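Local coordinates for protein putative glucarate dehydratase (Pseudomonas fluorescens, PDB 4IT1) that probably catalyses the magnesium-dependent dehydration of D-glucarate to 5-dehydro-4-deoxy-D-glucarate, the first step in breaking this sugar acid down, at residues P39-S44 with G217-E222; R241-G246 with Y267-P272; G276-H281 with Q306-I311. All blocks are in the same frame, centred on the assembly; numbering follows the deposited sequence.

In the fold
Contact 2 is the heart of the set: it joins two neighbouring barrel strands where Asp-243 and Glu-268 bind the magnesium ion. Contact 1 brings a loop of the N-terminal domain onto the barrel beside it. Their centres are about 11 Å apart, and they touch where Ala-43 CB lies 3.7 Å from Asn-245 CB. The side chain of Ala-43 is about 9 Å from the metal. Contact 3, its centre about 12 Å from that of contact 2, packs the next barrel helix on a following loop, and Met-277 SD reaches Thr-271 O at 3.2 Å. Contacts 1 and 3 do not touch; their nearest atoms are about 12 Å apart.

Contact 1. Residues P39-S44 with G217-E222; sequences PLLNAS and GTLPPE
Thr-218 is the residue to follow here, because its side chain is pressed against Leu-41 CB and the backbone of Asn-42. At the root of that side chain, Thr-218 CB lies 4.0 Å from Asn-42 O. From there the two branches part. Thr-218 OG1 sits beside its own backbone N (chi1 -50°) and comes up to the Asn-42 backbone, 3.3 Å from Asn-42 C; its hydrogen bond goes to the carbonyl of Ala-216, and it meets Asn-42 by packing. The methyl Thr-218 CG2, anti to the backbone N and beside the carbonyl carbon, meets Leu-41 CB at 3.4 Å, tighter than usual for two carbons. Asn-42 O is 3.5 Å from the same methyl, Thr-218 CG2, so this one carbon touches both residues of the loop. Beyond this pair the leucines complete the apolar side: Leu-41 CD1 reaches Leu-219 CD1 at 4.3 Å, a light touch between two branch ends.

At the other end Ala-43 lies against Gly-217, whose phi is positive. The Ala-43 CA points its hydrogen at Gly-217 O, 3.3 Å away with an angle of 147° at the hydrogen. This is a backbone-to-backbone approach, and it sets the loop directly on the residues that lead into helix 221-234.

Asn-42 turns its CB away from the barrel loop. Its ND2 binds Asp-428 and a tartrate, probably picked up from the crystallisation liquor, and its side chain lies about 4 Å from that of Lys-215, the predicted proton acceptor. The whole arrangement is that of the enolase superfamily, in which a loop of the N-terminal capping domain closes down on the loops at the strand ends of the barrel and borders the active-site pocket.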
loop_
_atom_site.group_PDB
_atom_site.type_symbol
_atom_site.label_atom_id
_atom_site.label_comp_id
_atom_site.label_asym_id
_atom_site.label_seq_id
_atom_site.Cartn_x
_atom_site.Cartn_y
_atom_site.Cartn_z
ATOM N N PRO A 39 -17.703 33.860 5.712
ATOM C CA PRO A 39 -18.537 33.844 4.506
ATOM C C PRO A 39 -17.728 33.516 3.250
ATOM O O PRO A 39 -17.677 34.324 2.308
ATOM C CB PRO A 39 -19.088 35.278 4.444
ATOM C CG PRO A 39 -18.098 36.104 5.215
ATOM C CD PRO A 39 -17.664 35.201 6.330
ATOM N N LEU A 40 -17.107 32.337 3.238
ATOM C CA LEU A 40 -16.255 31.925 2.116
ATOM C C LEU A 40 -17.075 31.490 0.896
ATOM O O LEU A 40 -17.935 30.617 0.993
ATOM C CB LEU A 40 -15.290 30.815 2.556
ATOM C CG LEU A 40 -14.416 31.135 3.781
ATOM C CD1 LEU A 40 -13.598 29.930 4.227
ATOM C CD2 LEU A 40 -13.519 32.345 3.520
ATOM N N LEU A 41 -16.801 32.122 -0.242
ATOM C CA LEU A 41 -17.481 31.837 -1.501
ATOM C C LEU A 41 -16.828 30.686 -2.259
ATOM O O LEU A 41 -15.598 30.568 -2.282
ATOM C CB LEU A 41 -17.461 33.076 -2.395
ATOM C CG LEU A 41 -18.345 34.270 -2.038
ATOM C CD1 LEU A 41 -17.998 35.450 -2.933
ATOM C CD2 LEU A 41 -19.817 33.913 -2.177
ATOM N N ASN A 42 -17.654 29.842 -2.876
ATOM C CA ASN A 42 -17.164 28.759 -3.735
ATOM C C ASN A 42 -18.084 28.499 -4.937
ATOM O O ASN A 42 -19.032 29.249 -5.169
ATOM C CB ASN A 42 -16.925 27.481 -2.923
ATOM C CG ASN A 42 -18.210 26.856 -2.413
ATOM O OD1 ASN A 42 -19.247 26.902 -3.078
ATOM N ND2 ASN A 42 -18.145 26.251 -1.236
ATOM N N ALA A 43 -17.800 27.434 -5.685
ATOM C CA ALA A 43 -18.565 27.088 -6.882
ATOM C C ALA A 43 -20.057 26.875 -6.588
ATOM O O ALA A 43 -20.906 27.429 -7.279
ATOM C CB ALA A 43 -17.970 25.853 -7.544
ATOM N N SER A 44 -20.336 26.092 -5.547
ATOM C CA SER A 44 -21.680 25.724 -5.111
ATOM C C SER A 44 -22.485 26.869 -4.484
ATOM O O SER A 44 -23.714 26.915 -4.604
ATOM C CB SER A 44 -21.583 24.577 -4.104
ATOM O OG SER A 44 -21.109 23.400 -4.730
ATOM N N GLY A 217 -13.762 29.375 -9.698
ATOM C CA GLY A 217 -15.084 29.055 -10.224
ATOM C C GLY A 217 -16.183 29.672 -9.384
ATOM O O GLY A 217 -17.219 29.051 -9.141
ATOM N N THR A 218 -15.941 30.896 -8.925
ATOM C CA THR A 218 -16.876 31.597 -8.057
ATOM C C THR A 218 -17.247 32.949 -8.654
ATOM O O THR A 218 -18.423 33.300 -8.707
ATOM C CB THR A 218 -16.308 31.786 -6.639
ATOM O OG1 THR A 218 -15.818 30.533 -6.150
ATOM C CG2 THR A 218 -17.389 32.284 -5.706
ATOM N N LEU A 219 -16.240 33.695 -9.099
ATOM C CA LEU A 219 -16.461 34.970 -9.779
ATOM C C LEU A 219 -16.236 34.804 -11.286
ATOM O O LEU A 219 -15.691 33.787 -11.711
ATOM C CB LEU A 219 -15.545 36.055 -9.177
ATOM C CG LEU A 219 -16.078 36.972 -8.053
ATOM C CD1 LEU A 219 -16.874 36.252 -6.969
ATOM C CD2 LEU A 219 -14.945 37.767 -7.421
ATOM N N PRO A 220 -16.655 35.789 -12.102
ATOM C CA PRO A 220 -16.404 35.652 -13.538
ATOM C C PRO A 220 -14.961 35.219 -13.824
ATOM O O PRO A 220 -14.023 35.739 -13.202
ATOM C CB PRO A 220 -16.673 37.055 -14.074
ATOM C CG PRO A 220 -17.704 37.602 -13.145
ATOM C CD PRO A 220 -17.385 37.035 -11.787
ATOM N N PRO A 221 -14.787 34.240 -14.733
ATOM C CA PRO A 221 -13.454 33.670 -14.930
ATOM C C PRO A 221 -12.393 34.678 -15.421
ATOM O O PRO A 221 -11.247 34.588 -14.994
ATOM C CB PRO A 221 -13.691 32.507 -15.921
ATOM C CG PRO A 221 -15.065 32.705 -16.473
ATOM C CD PRO A 221 -15.834 33.476 -15.439
ATOM N N GLU A 222 -12.770 35.634 -16.272
ATOM C CA GLU A 222 -11.867 36.737 -16.634
ATOM C C GLU A 222 -11.417 37.539 -15.414
ATOM O O GLU A 222 -10.261 37.968 -15.342
ATOM C CB GLU A 222 -12.499 37.690 -17.653
ATOM C CG GLU A 222 -12.389 37.244 -19.103
ATOM C CD GLU A 222 -13.582 36.426 -19.571
ATOM O OE1 GLU A 222 -14.430 36.041 -18.730
ATOM O OE2 GLU A 222 -13.671 36.168 -20.790
#

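Contact 2. Residues R241-G246 with Y267-P272; sequences RIDPNG and YEDPTP. With MG (magnesium ion), chain E.
The magnesium site of the barrel is built here, at the C-terminal ends of two adjacent parallel strands in a beta-alpha-beta unit, where Asp-243 and Glu-268 meet at the metal. Asp-243 OD2 binds magnesium at 2.0 Å and Glu-268 OE2 at 2.1 Å. Asn-291 and three waters complete the shell. The two carboxylates are turned 40° against each other, and the shared ion lets Asp-243 OD2 and Glu-268 OE2 come to 2.6 Å. Both side chains leave the backbone with CG anti to N (chi1 -172° and -174°), which carries them to the same ion.

One metal-bound water donates to Asp-243 OD1 and, at 2.5 Å, to Asp-269 OD2, so Asp-269 serves as a second-shell acceptor, itself tied to Thr-290 and to the backbone N of Asn-291. A second metal-bound water accepts from Asn-245 ND2 at 2.7 Å.

Behind the metal, Glu-268 N donates to Ile-242 O at 2.9 Å. Asp-243 OD1 accepts from Asn-245 N, an Asx turn, and Gly-246 N reaches Asp-269 O at 2.8 Å to join the two loops. Pro-244 CG lies 4.2 Å from Pro-270 CB. Metal ligands, mostly acidic, at the C-terminal ends of successive barrel strands, here with an asparagine as the third, are the hallmark of the enolase superfamily.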
loop_
_atom_site.group_PDB
_atom_site.type_symbol
_atom_site.label_atom_id
_atom_site.label_comp_id
_atom_site.label_asym_id
_atom_site.label_seq_id
_atom_site.Cartn_x
_atom_site.Cartn_y
_atom_site.Cartn_z
ATOM N N ARG A 241 -1.630 28.045 -8.040
ATOM C CA ARG A 241 -2.608 27.006 -8.397
ATOM C C ARG A 241 -4.045 27.514 -8.194
ATOM O O ARG A 241 -4.280 28.402 -7.370
ATOM C CB ARG A 241 -2.403 25.769 -7.521
ATOM C CG ARG A 241 -1.016 25.165 -7.567
ATOM C CD ARG A 241 -0.597 24.657 -6.194
ATOM N NE ARG A 241 0.850 24.462 -6.132
ATOM C CZ ARG A 241 1.570 24.342 -5.018
ATOM N NH1 ARG A 241 1.001 24.395 -3.819
ATOM N NH2 ARG A 241 2.879 24.173 -5.109
ATOM N N ILE A 242 -4.997 26.941 -8.939
ATOM C CA ILE A 242 -6.431 27.243 -8.756
ATOM C C ILE A 242 -7.307 26.002 -8.734
ATOM O O ILE A 242 -6.990 25.000 -9.372
ATOM C CB ILE A 242 -6.994 28.189 -9.835
ATOM C CG1 ILE A 242 -6.619 27.700 -11.239
ATOM C CG2 ILE A 242 -6.542 29.614 -9.584
ATOM C CD1 ILE A 242 -7.433 28.321 -12.351
ATOM N N ASP A 243 -8.419 26.094 -8.005
ATOM C CA ASP A 243 -9.430 25.038 -7.955
ATOM C C ASP A 243 -10.799 25.607 -8.328
ATOM O O ASP A 243 -11.532 26.075 -7.454
ATOM C CB ASP A 243 -9.488 24.418 -6.550
ATOM C CG ASP A 243 -10.392 23.187 -6.481
ATOM O OD1 ASP A 243 -11.062 22.869 -7.489
ATOM O OD2 ASP A 243 -10.427 22.524 -5.418
ATOM N N PRO A 244 -11.153 25.584 -9.627
ATOM C CA PRO A 244 -12.492 26.057 -10.000
ATOM C C PRO A 244 -13.619 25.046 -9.725
ATOM O O PRO A 244 -14.751 25.279 -10.136
ATOM C CB PRO A 244 -12.371 26.331 -11.511
ATOM C CG PRO A 244 -10.906 26.267 -11.829
ATOM C CD PRO A 244 -10.312 25.342 -10.812
ATOM N N ASN A 245 -13.315 23.945 -9.037
ATOM C CA ASN A 245 -14.316 22.923 -8.687
ATOM C C ASN A 245 -15.226 22.515 -9.856
ATOM O O ASN A 245 -16.442 22.418 -9.707
ATOM C CB ASN A 245 -15.161 23.371 -7.487
ATOM C CG ASN A 245 -14.481 23.120 -6.163
ATOM O OD1 ASN A 245 -14.267 24.046 -5.389
ATOM N ND2 ASN A 245 -14.152 21.862 -5.883
ATOM N N GLY A 246 -14.618 22.300 -11.017
ATOM C CA GLY A 246 -15.322 21.871 -12.215
ATOM C C GLY A 246 -16.354 22.848 -12.725
ATOM O O GLY A 246 -17.274 22.454 -13.440
ATOM N N TYR A 267 -3.535 23.321 -12.733
ATOM C CA TYR A 267 -4.968 23.591 -12.633
ATOM C C TYR A 267 -5.639 22.398 -11.961
ATOM O O TYR A 267 -5.552 21.268 -12.460
ATOM C CB TYR A 267 -5.582 23.750 -14.019
ATOM C CG TYR A 267 -5.084 24.908 -14.862
ATOM C CD1 TYR A 267 -3.795 24.911 -15.404
ATOM C CD2 TYR A 267 -5.929 25.974 -15.168
ATOM C CE1 TYR A 267 -3.354 25.968 -16.193
ATOM C CE2 TYR A 267 -5.503 27.030 -15.963
ATOM C CZ TYR A 267 -4.218 27.027 -16.470
ATOM O OH TYR A 267 -3.802 28.080 -17.254
ATOM N N GLU A 268 -6.284 22.616 -10.826
ATOM C CA GLU A 268 -7.052 21.585 -10.142
ATOM C C GLU A 268 -8.511 21.587 -10.584
ATOM O O GLU A 268 -9.165 22.560 -10.427
ATOM C CB GLU A 268 -6.987 21.784 -8.631
ATOM C CG GLU A 268 -7.629 20.668 -7.819
ATOM C CD GLU A 268 -7.978 21.036 -6.391
ATOM O OE1 GLU A 268 -7.337 21.900 -5.806
ATOM O OE2 GLU A 268 -8.898 20.445 -5.829
ATOM N N ASP A 269 -9.000 20.494 -11.145
ATOM C CA ASP A 269 -10.426 20.367 -11.536
ATOM C C ASP A 269 -10.991 21.624 -12.193
ATOM O O ASP A 269 -11.940 22.213 -11.683
ATOM C CB ASP A 269 -11.301 20.027 -10.319
ATOM C CG ASP A 269 -10.970 18.686 -9.731
ATOM O OD1 ASP A 269 -10.854 17.719 -10.510
ATOM O OD2 ASP A 269 -10.811 18.596 -8.492
ATOM N N PRO A 270 -10.399 22.066 -13.311
ATOM C CA PRO A 270 -11.030 23.234 -13.925
ATOM C C PRO A 270 -12.365 22.913 -14.609
ATOM O O PRO A 270 -13.210 23.795 -14.746
ATOM C CB PRO A 270 -9.995 23.693 -14.955
ATOM C CG PRO A 270 -9.152 22.493 -15.227
ATOM C CD PRO A 270 -9.113 21.724 -13.944
ATOM N N THR A 271 -12.534 21.663 -15.036
ATOM C CA THR A 271 -13.665 21.242 -15.862
ATOM C C THR A 271 -14.196 19.882 -15.370
ATOM O O THR A 271 -13.416 19.042 -14.929
ATOM C CB THR A 271 -13.262 21.244 -17.355
ATOM O OG1 THR A 271 -14.425 21.328 -18.185
ATOM C CG2 THR A 271 -12.439 20.031 -17.729
ATOM N N PRO A 272 -15.526 19.661 -15.410
ATOM C CA PRO A 272 -16.025 18.466 -14.713
ATOM C C PRO A 272 -15.844 17.145 -15.479
ATOM O O PRO A 272 -15.748 17.146 -16.707
ATOM C CB PRO A 272 -17.504 18.782 -14.502
ATOM C CG PRO A 272 -17.864 19.683 -15.643
ATOM C CD PRO A 272 -16.610 20.400 -16.086
HETATM MG MG MG E . -10.751 20.602 -4.859
HETATM O O HOH W 1 -11.556 20.368 -6.851
HETATM O O HOH W 2 -12.678 20.420 -4.198
HETATM O O HOH W 3 -10.189 20.893 -2.858
#

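Contact 3. Residues G276-H281 with Q306-I311; sequences GMAELH and QNSVQI
The helix running through Ala-278 lies against the turn at Ser-308 with the CA atoms of these two residues only 3.8 Å apart, close enough that backbone and small side chains do much of the packing. Ser-308 O faces the helix near Ala-278 N, and Ala-278 CB rests 3.8 Å from Ser-308 OG. That hydroxyl is itself hydrogen-bonded to the carbonyl of Leu-274, in the first turn of the same helix. Asn-307, with positive phi, marks where the chain leaves helix 297-306. A water links the two backbones by donating to Ala-278 O at 2.7 Å and to Asn-307 O at 2.9 Å.

Among the larger side chains, His-281 stacks with Gln-310. The glutamine amide lies flat over one face of the imidazole, planes 18° apart, with Gln-310 NE2 3.4 Å above the plane of the His-281 ring and over its centre. Each group is pinned by its own outside partner: His-281 ND1 donates to the carbonyl of Leu-286, and Gln-310 OE1 accepts from Leu-288 N. The bend at chi2 of Gln-310 (69°) folds the amide back over the ring. Asn-307 comes at the same histidine differently, its amide almost perpendicular to the ring at 85°, with Asn-307 ND2 3.8 Å from His-281 CD2.

Farther in, Met-277 is bent at chi2 and chi3, and Met-277 CE comes to Val-309 CG1 at 3.8 Å. Met-277 also packs on Asp-269 and Pro-270 and on Leu-288 of strand 288-290. The contact therefore joins helix 274-284 to the link between helix 297-306 and strand 311-314, with strand 288-290 lying between strands 266-268 and 311-314 in the parallel barrel sheet and helix 250-260 meeting the helix through Leu-280.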
loop_
_atom_site.group_PDB
_atom_site.type_symbol
_atom_site.label_atom_id
_atom_site.label_comp_id
_atom_site.label_asym_id
_atom_site.label_seq_id
_atom_site.Cartn_x
_atom_site.Cartn_y
_atom_site.Cartn_z
ATOM N N GLY A 276 -13.948 15.142 -19.612
ATOM C CA GLY A 276 -13.641 16.557 -19.829
ATOM C C GLY A 276 -12.214 16.905 -19.441
ATOM O O GLY A 276 -11.519 17.621 -20.175
ATOM N N MET A 277 -11.781 16.396 -18.291
ATOM C CA MET A 277 -10.411 16.585 -17.813
ATOM C C MET A 277 -9.394 15.998 -18.798
ATOM O O MET A 277 -8.405 16.655 -19.140
ATOM C CB MET A 277 -10.242 15.996 -16.414
ATOM C CG MET A 277 -11.003 16.758 -15.331
ATOM S SD MET A 277 -10.250 18.320 -14.798
ATOM C CE MET A 277 -8.942 17.650 -13.773
ATOM N N ALA A 278 -9.668 14.786 -19.284
ATOM C CA ALA A 278 -8.823 14.129 -20.287
ATOM C C ALA A 278 -8.726 14.961 -21.556
ATOM O O ALA A 278 -7.639 15.155 -22.097
ATOM C CB ALA A 278 -9.356 12.741 -20.616
ATOM N N GLU A 279 -9.868 15.455 -22.016
ATOM C CA GLU A 279 -9.943 16.193 -23.262
ATOM C C GLU A 279 -9.183 17.501 -23.123
ATOM O O GLU A 279 -8.423 17.887 -24.019
ATOM C CB GLU A 279 -11.403 16.427 -23.649
ATOM C CG GLU A 279 -11.631 17.358 -24.831
ATOM C CD GLU A 279 -11.463 16.696 -26.185
ATOM O OE1 GLU A 279 -11.781 17.364 -27.192
ATOM O OE2 GLU A 279 -11.018 15.526 -26.257
ATOM N N LEU A 280 -9.363 18.154 -21.978
ATOM C CA LEU A 280 -8.667 19.393 -21.686
ATOM C C LEU A 280 -7.156 19.187 -21.749
ATOM O O LEU A 280 -6.440 19.971 -22.389
ATOM C CB LEU A 280 -9.072 19.934 -20.311
ATOM C CG LEU A 280 -8.407 21.251 -19.918
ATOM C CD1 LEU A 280 -8.692 22.344 -20.954
ATOM C CD2 LEU A 280 -8.886 21.658 -18.537
ATOM N N HIS A 281 -6.680 18.132 -21.088
ATOM C CA HIS A 281 -5.262 17.822 -21.105
ATOM C C HIS A 281 -4.767 17.595 -22.535
ATOM O O HIS A 281 -3.823 18.242 -22.959
ATOM C CB HIS A 281 -4.940 16.632 -20.215
ATOM C CG HIS A 281 -3.507 16.211 -20.284
ATOM N ND1 HIS A 281 -2.498 16.895 -19.639
ATOM C CD2 HIS A 281 -2.912 15.183 -20.933
ATOM C CE1 HIS A 281 -1.345 16.297 -19.878
ATOM N NE2 HIS A 281 -1.567 15.260 -20.665
ATOM N N GLN A 306 -7.960 6.479 -19.100
ATOM C CA GLN A 306 -8.259 7.608 -19.995
ATOM C C GLN A 306 -7.178 8.672 -19.968
ATOM O O GLN A 306 -7.220 9.609 -20.756
ATOM C CB GLN A 306 -9.565 8.288 -19.583
ATOM C CG GLN A 306 -10.829 7.494 -19.829
ATOM C CD GLN A 306 -12.060 8.227 -19.329
ATOM O OE1 GLN A 306 -12.792 7.716 -18.485
ATOM N NE2 GLN A 306 -12.281 9.442 -19.836
ATOM N N ASN A 307 -6.235 8.541 -19.037
ATOM C CA ASN A 307 -5.268 9.604 -18.722
ATOM C C ASN A 307 -5.926 10.976 -18.446
ATOM O O ASN A 307 -5.538 11.994 -19.013
ATOM C CB ASN A 307 -4.183 9.689 -19.811
ATOM C CG ASN A 307 -3.053 10.633 -19.443
ATOM O OD1 ASN A 307 -2.571 10.650 -18.305
ATOM N ND2 ASN A 307 -2.625 11.431 -20.412
ATOM N N SER A 308 -6.917 10.988 -17.558
ATOM C CA SER A 308 -7.686 12.205 -17.246
ATOM C C SER A 308 -6.930 13.231 -16.415
ATOM O O SER A 308 -7.049 14.437 -16.651
ATOM C CB SER A 308 -8.977 11.856 -16.507
ATOM O OG SER A 308 -9.799 11.010 -17.280
ATOM N N VAL A 309 -6.181 12.751 -15.427
ATOM C CA VAL A 309 -5.475 13.628 -14.503
ATOM C C VAL A 309 -4.007 13.245 -14.369
ATOM O O VAL A 309 -3.636 12.079 -14.526
ATOM C CB VAL A 309 -6.142 13.671 -13.106
ATOM C CG1 VAL A 309 -7.557 14.200 -13.217
ATOM C CG2 VAL A 309 -6.125 12.306 -12.432
ATOM N N GLN A 310 -3.183 14.242 -14.073
ATOM C CA GLN A 310 -1.748 14.048 -13.944
ATOM C C GLN A 310 -1.324 14.105 -12.484
ATOM O O GLN A 310 -0.214 13.711 -12.148
ATOM C CB GLN A 310 -1.010 15.104 -14.760
ATOM C CG GLN A 310 -1.205 14.958 -16.264
ATOM C CD GLN A 310 -2.621 15.292 -16.716
ATOM O OE1 GLN A 310 -3.131 16.383 -16.444
ATOM N NE2 GLN A 310 -3.263 14.349 -17.411
ATOM N N ILE A 311 -2.225 14.587 -11.621
ATOM C CA ILE A 311 -1.929 14.789 -10.207
ATOM C C ILE A 311 -3.154 14.465 -9.354
ATOM O O ILE A 311 -4.242 14.986 -9.596
ATOM C CB ILE A 311 -1.499 16.250 -9.903
ATOM C CG1 ILE A 311 -0.216 16.631 -10.657
ATOM C CG2 ILE A 311 -1.315 16.441 -8.405
ATOM C CD1 ILE A 311 -0.162 18.083 -11.104
HETATM O O HOH W 4 -5.798 13.210 -21.606
#